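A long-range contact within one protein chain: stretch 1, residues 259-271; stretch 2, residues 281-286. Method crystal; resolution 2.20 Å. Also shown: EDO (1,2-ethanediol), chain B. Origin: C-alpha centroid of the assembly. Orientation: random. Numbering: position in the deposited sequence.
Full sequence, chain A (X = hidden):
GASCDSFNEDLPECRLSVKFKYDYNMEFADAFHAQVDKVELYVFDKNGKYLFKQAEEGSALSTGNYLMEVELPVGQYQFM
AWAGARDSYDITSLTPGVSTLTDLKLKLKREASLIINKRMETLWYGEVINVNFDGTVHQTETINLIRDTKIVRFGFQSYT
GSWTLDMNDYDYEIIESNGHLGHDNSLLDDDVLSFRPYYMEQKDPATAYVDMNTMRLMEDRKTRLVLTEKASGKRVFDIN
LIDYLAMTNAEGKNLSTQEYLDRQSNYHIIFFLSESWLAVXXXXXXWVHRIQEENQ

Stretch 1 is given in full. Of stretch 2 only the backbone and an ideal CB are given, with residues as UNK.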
# COMPACT_ATOMS: atom_id res chain seq x y z
N GLU A 259 8.80 7.34 -4.97
CA GLU A 259 9.31 6.10 -5.46
C GLU A 259 9.71 5.18 -4.33
O GLU A 259 9.45 3.98 -4.41
CB GLU A 259 10.48 6.32 -6.40
CG GLU A 259 10.98 5.00 -6.97
CD GLU A 259 11.92 5.17 -8.16
OE1 GLU A 259 12.27 6.35 -8.50
OE2 GLU A 259 12.30 4.12 -8.73
N TYR A 260 10.32 5.74 -3.29
CA TYR A 260 10.64 4.95 -2.10
C TYR A 260 9.35 4.47 -1.42
O TYR A 260 9.21 3.29 -1.08
CB TYR A 260 11.45 5.76 -1.12
CG TYR A 260 11.71 5.05 0.18
CD1 TYR A 260 12.33 3.81 0.19
CD2 TYR A 260 11.37 5.62 1.40
CE1 TYR A 260 12.58 3.16 1.39
CE2 TYR A 260 11.65 5.00 2.60
CZ TYR A 260 12.24 3.76 2.58
OH TYR A 260 12.49 3.13 3.76
N LEU A 261 8.41 5.38 -1.24
CA LEU A 261 7.13 5.02 -0.62
C LEU A 261 6.38 3.90 -1.39
O LEU A 261 5.73 3.03 -0.78
CB LEU A 261 6.25 6.25 -0.48
CG LEU A 261 6.77 7.32 0.48
CD1 LEU A 261 5.76 8.51 0.52
CD2 LEU A 261 7.07 6.74 1.85
N ASP A 262 6.47 3.91 -2.71
CA ASP A 262 5.80 2.89 -3.52
C ASP A 262 6.55 1.60 -3.51
O ASP A 262 5.95 0.50 -3.39
CB ASP A 262 5.66 3.31 -4.98
CG ASP A 262 4.66 4.40 -5.18
OD1 ASP A 262 3.70 4.52 -4.40
OD2 ASP A 262 4.84 5.15 -6.15
N ARG A 263 7.87 1.70 -3.63
CA ARG A 263 8.69 0.50 -3.74
C ARG A 263 8.81 -0.28 -2.44
O ARG A 263 8.87 -1.50 -2.46
CB ARG A 263 10.10 0.85 -4.21
CG ARG A 263 10.28 0.89 -5.70
CD ARG A 263 11.76 1.04 -5.99
NE ARG A 263 12.00 1.43 -7.37
CZ ARG A 263 12.08 0.59 -8.39
NH1 ARG A 263 11.97 -0.74 -8.23
NH2 ARG A 263 12.30 1.09 -9.60
N GLN A 264 8.91 0.44 -1.33
CA GLN A 264 9.05 -0.18 -0.02
C GLN A 264 7.68 -0.36 0.60
O GLN A 264 6.91 0.61 0.71
CB GLN A 264 9.91 0.72 0.89
CG GLN A 264 10.22 0.13 2.28
CD GLN A 264 10.71 -1.31 2.21
OE1 GLN A 264 9.92 -2.23 2.05
NE2 GLN A 264 12.03 -1.50 2.32
N SER A 265 7.36 -1.57 1.04
CA SER A 265 6.08 -1.75 1.73
C SER A 265 6.17 -2.36 3.12
O SER A 265 5.14 -2.60 3.75
CB SER A 265 5.11 -2.54 0.83
OG SER A 265 4.92 -1.87 -0.40
N ASN A 266 7.39 -2.63 3.58
CA ASN A 266 7.59 -3.01 4.96
C ASN A 266 8.54 -2.07 5.63
O ASN A 266 9.70 -1.96 5.23
CB ASN A 266 8.17 -4.40 5.07
CG ASN A 266 7.30 -5.41 4.47
OD1 ASN A 266 7.50 -5.82 3.33
ND2 ASN A 266 6.27 -5.82 5.20
N TYR A 267 8.07 -1.43 6.70
CA TYR A 267 8.83 -0.42 7.39
C TYR A 267 8.93 -0.81 8.85
O TYR A 267 7.92 -0.85 9.54
CB TYR A 267 8.13 0.91 7.27
CG TYR A 267 8.00 1.44 5.86
CD1 TYR A 267 6.97 1.07 5.05
CD2 TYR A 267 8.91 2.37 5.37
CE1 TYR A 267 6.85 1.57 3.77
CE2 TYR A 267 8.79 2.88 4.09
CZ TYR A 267 7.76 2.47 3.30
OH TYR A 267 7.63 2.98 2.04
N HIS A 268 10.12 -1.12 9.31
CA HIS A 268 10.31 -1.37 10.71
C HIS A 268 11.04 -0.18 11.27
O HIS A 268 12.22 0.01 10.98
CB HIS A 268 11.14 -2.62 10.93
CG HIS A 268 11.33 -2.95 12.38
ND1 HIS A 268 11.97 -4.09 12.81
CD2 HIS A 268 10.94 -2.30 13.50
CE1 HIS A 268 11.99 -4.12 14.13
NE2 HIS A 268 11.38 -3.04 14.58
N ILE A 269 10.33 0.60 12.07
CA ILE A 269 10.81 1.84 12.62
C ILE A 269 10.85 1.76 14.13
O ILE A 269 9.81 1.52 14.78
CB ILE A 269 9.90 3.01 12.20
CG1 ILE A 269 9.65 2.96 10.68
CG2 ILE A 269 10.49 4.34 12.71
CD1 ILE A 269 8.95 4.18 10.13
N ILE A 270 12.04 1.92 14.70
CA ILE A 270 12.18 2.21 16.11
C ILE A 270 12.31 3.72 16.35
O ILE A 270 13.18 4.37 15.76
CB ILE A 270 13.42 1.56 16.74
CG1 ILE A 270 13.58 0.10 16.32
CG2 ILE A 270 13.27 1.59 18.23
CD1 ILE A 270 12.40 -0.75 16.66
N PHE A 271 11.46 4.27 17.22
CA PHE A 271 11.67 5.59 17.80
C PHE A 271 12.40 5.52 19.14
O PHE A 271 12.01 4.77 20.06
CB PHE A 271 10.33 6.29 18.01
CG PHE A 271 9.55 6.46 16.74
CD1 PHE A 271 8.80 5.42 16.24
CD2 PHE A 271 9.58 7.65 16.06
CE1 PHE A 271 8.10 5.56 15.09
CE2 PHE A 271 8.87 7.80 14.90
CZ PHE A 271 8.14 6.75 14.42
N UNK A 281 16.16 10.06 17.68
CA UNK A 281 16.54 9.41 16.45
C UNK A 281 15.58 8.29 16.16
O UNK A 281 14.93 7.80 17.08
CB UNK A 281 17.98 8.89 16.52
N UNK A 282 15.50 7.93 14.88
CA UNK A 282 14.76 6.77 14.45
C UNK A 282 15.67 5.78 13.71
O UNK A 282 16.72 6.13 13.17
CB UNK A 282 13.59 7.20 13.56
N UNK A 283 15.24 4.54 13.66
CA UNK A 283 15.91 3.57 12.86
C UNK A 283 14.84 3.02 11.97
O UNK A 283 13.82 2.51 12.45
CB UNK A 283 16.61 2.49 13.69
N UNK A 284 15.04 3.19 10.66
CA UNK A 284 14.11 2.68 9.65
C UNK A 284 14.81 1.57 8.91
O UNK A 284 15.80 1.80 8.24
CB UNK A 284 13.65 3.78 8.69
N UNK A 285 14.30 0.36 9.06
CA UNK A 285 14.91 -0.82 8.43
C UNK A 285 16.45 -0.81 8.56
O UNK A 285 17.17 -0.98 7.59
CB UNK A 285 14.51 -0.88 6.95
N UNK A 286 16.94 -0.60 9.77
CA UNK A 286 18.37 -0.67 10.01
C UNK A 286 19.12 0.63 9.87
O UNK A 286 20.24 0.74 10.40
CB UNK A 286 18.99 -1.69 9.05
C1 EDO B . 7.57 -4.94 8.75
O1 EDO B . 6.79 -5.62 7.75
C2 EDO B . 8.14 -5.97 9.72
O2 EDO B . 9.56 -5.84 9.90

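Strand 266-271 and strand 281-284 run antiparallel, their axes 160° apart and 4.6 Å at closest approach; their register decides which side chains meet.

Position 281 comes first. Its CA-to-CB bond points away and the ideal CB has nothing of stretch 1 within 5.5 Å, so polar or apolar residues would serve. The deposited residue is Gln281, its chi1 in p.

Position 282 forms a non-hydrogen-bonded pair with Phe271, CA to CA 4.7 Å. Its ideal CB lies on the face that carries Ile269 and Phe271, 4.3 Å from Ile269 CG2 and 4.7 Å from Phe271 CD2. These hydrocarbon neighbours offer no polar side-chain partner; valine, isoleucine, leucine or methionine would suit. It is Ile282, whose CG2 comes 3.6 Å from Phe271 CD2, while its CB is 4.2 Å from Ile269 CG2.

Position 283 is the hydrogen-bonded partner of Ile270, on the other face. The backbone makes both bonds with any residue but proline: Ile270 N donates to O of 283 at 2.9 Å, and N of 283 donates to Ile270 O, also at 2.9 Å. With phi/psi of -125/119, a beta-branched residue fits well, though threonine is as plausible as valine or isoleucine. The residue is Val283, with its CB 4.5 Å from Ile270 CB.

Position 284 returns to the face of Ile269. The ideal CB is 4.5 Å from Ile269 CG1 and 5.1 Å from Tyr260 OH, between an aliphatic chain and a phenol, which favours a compact apolar group, although the hydroxyl leaves threonine conceivable. Val284 is found: CG2 approaches Ile269 CG1 at 4.2 Å, and CG1 lies 4.4 Å from Tyr267 CD2, at the ring edge, and 3.9 Å from Tyr260 OH.

At position 285 the strand has ended, and phi/psi of 43/50 is left-handed, a region asparagine, aspartate and glycine tolerate best. Its N donates to His268 O at 2.9 Å. The ideal CB is 5.2 Å from Asn266 O, an acceptor, and His268 N is a donor nearby; a short amide can answer both, whereas aspartate would lack the donor. Asn285 does so: OD1 accepts from His268 N at 2.8 Å and ND2 donates to Asn266 O at 3.0 Å, the side chain extending the backbone ladder.

Position 286, with phi/psi of 91/-18, would jam a CB against the preceding carbonyl O, which calls for glycine. Gly286 N donates to a water that in turn donates to His268 O at 2.8 Å.

Stretch 2 (281-286) QIVVNG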
# COMPACT_ATOMS: atom_id res chain seq x y z
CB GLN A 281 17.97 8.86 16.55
CG GLN A 281 18.19 7.95 17.74
CD GLN A 281 19.42 7.06 17.59
OE1 GLN A 281 20.53 7.53 17.29
NE2 GLN A 281 19.23 5.75 17.81
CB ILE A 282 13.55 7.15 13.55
CG1 ILE A 282 14.01 7.67 12.19
CG2 ILE A 282 12.71 8.18 14.27
CD1 ILE A 282 12.93 8.35 11.39
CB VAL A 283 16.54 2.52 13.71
CG1 VAL A 283 17.23 1.39 12.82
CG2 VAL A 283 17.55 3.15 14.59
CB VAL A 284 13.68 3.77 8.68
CG1 VAL A 284 12.63 3.22 7.65
CG2 VAL A 284 13.15 4.96 9.46
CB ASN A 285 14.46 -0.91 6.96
CG ASN A 285 12.95 -1.14 6.81
OD1 ASN A 285 12.32 -1.64 7.73
ND2 ASN A 285 12.37 -0.77 5.64
O HOH W 1 14.71 -0.70 11.99
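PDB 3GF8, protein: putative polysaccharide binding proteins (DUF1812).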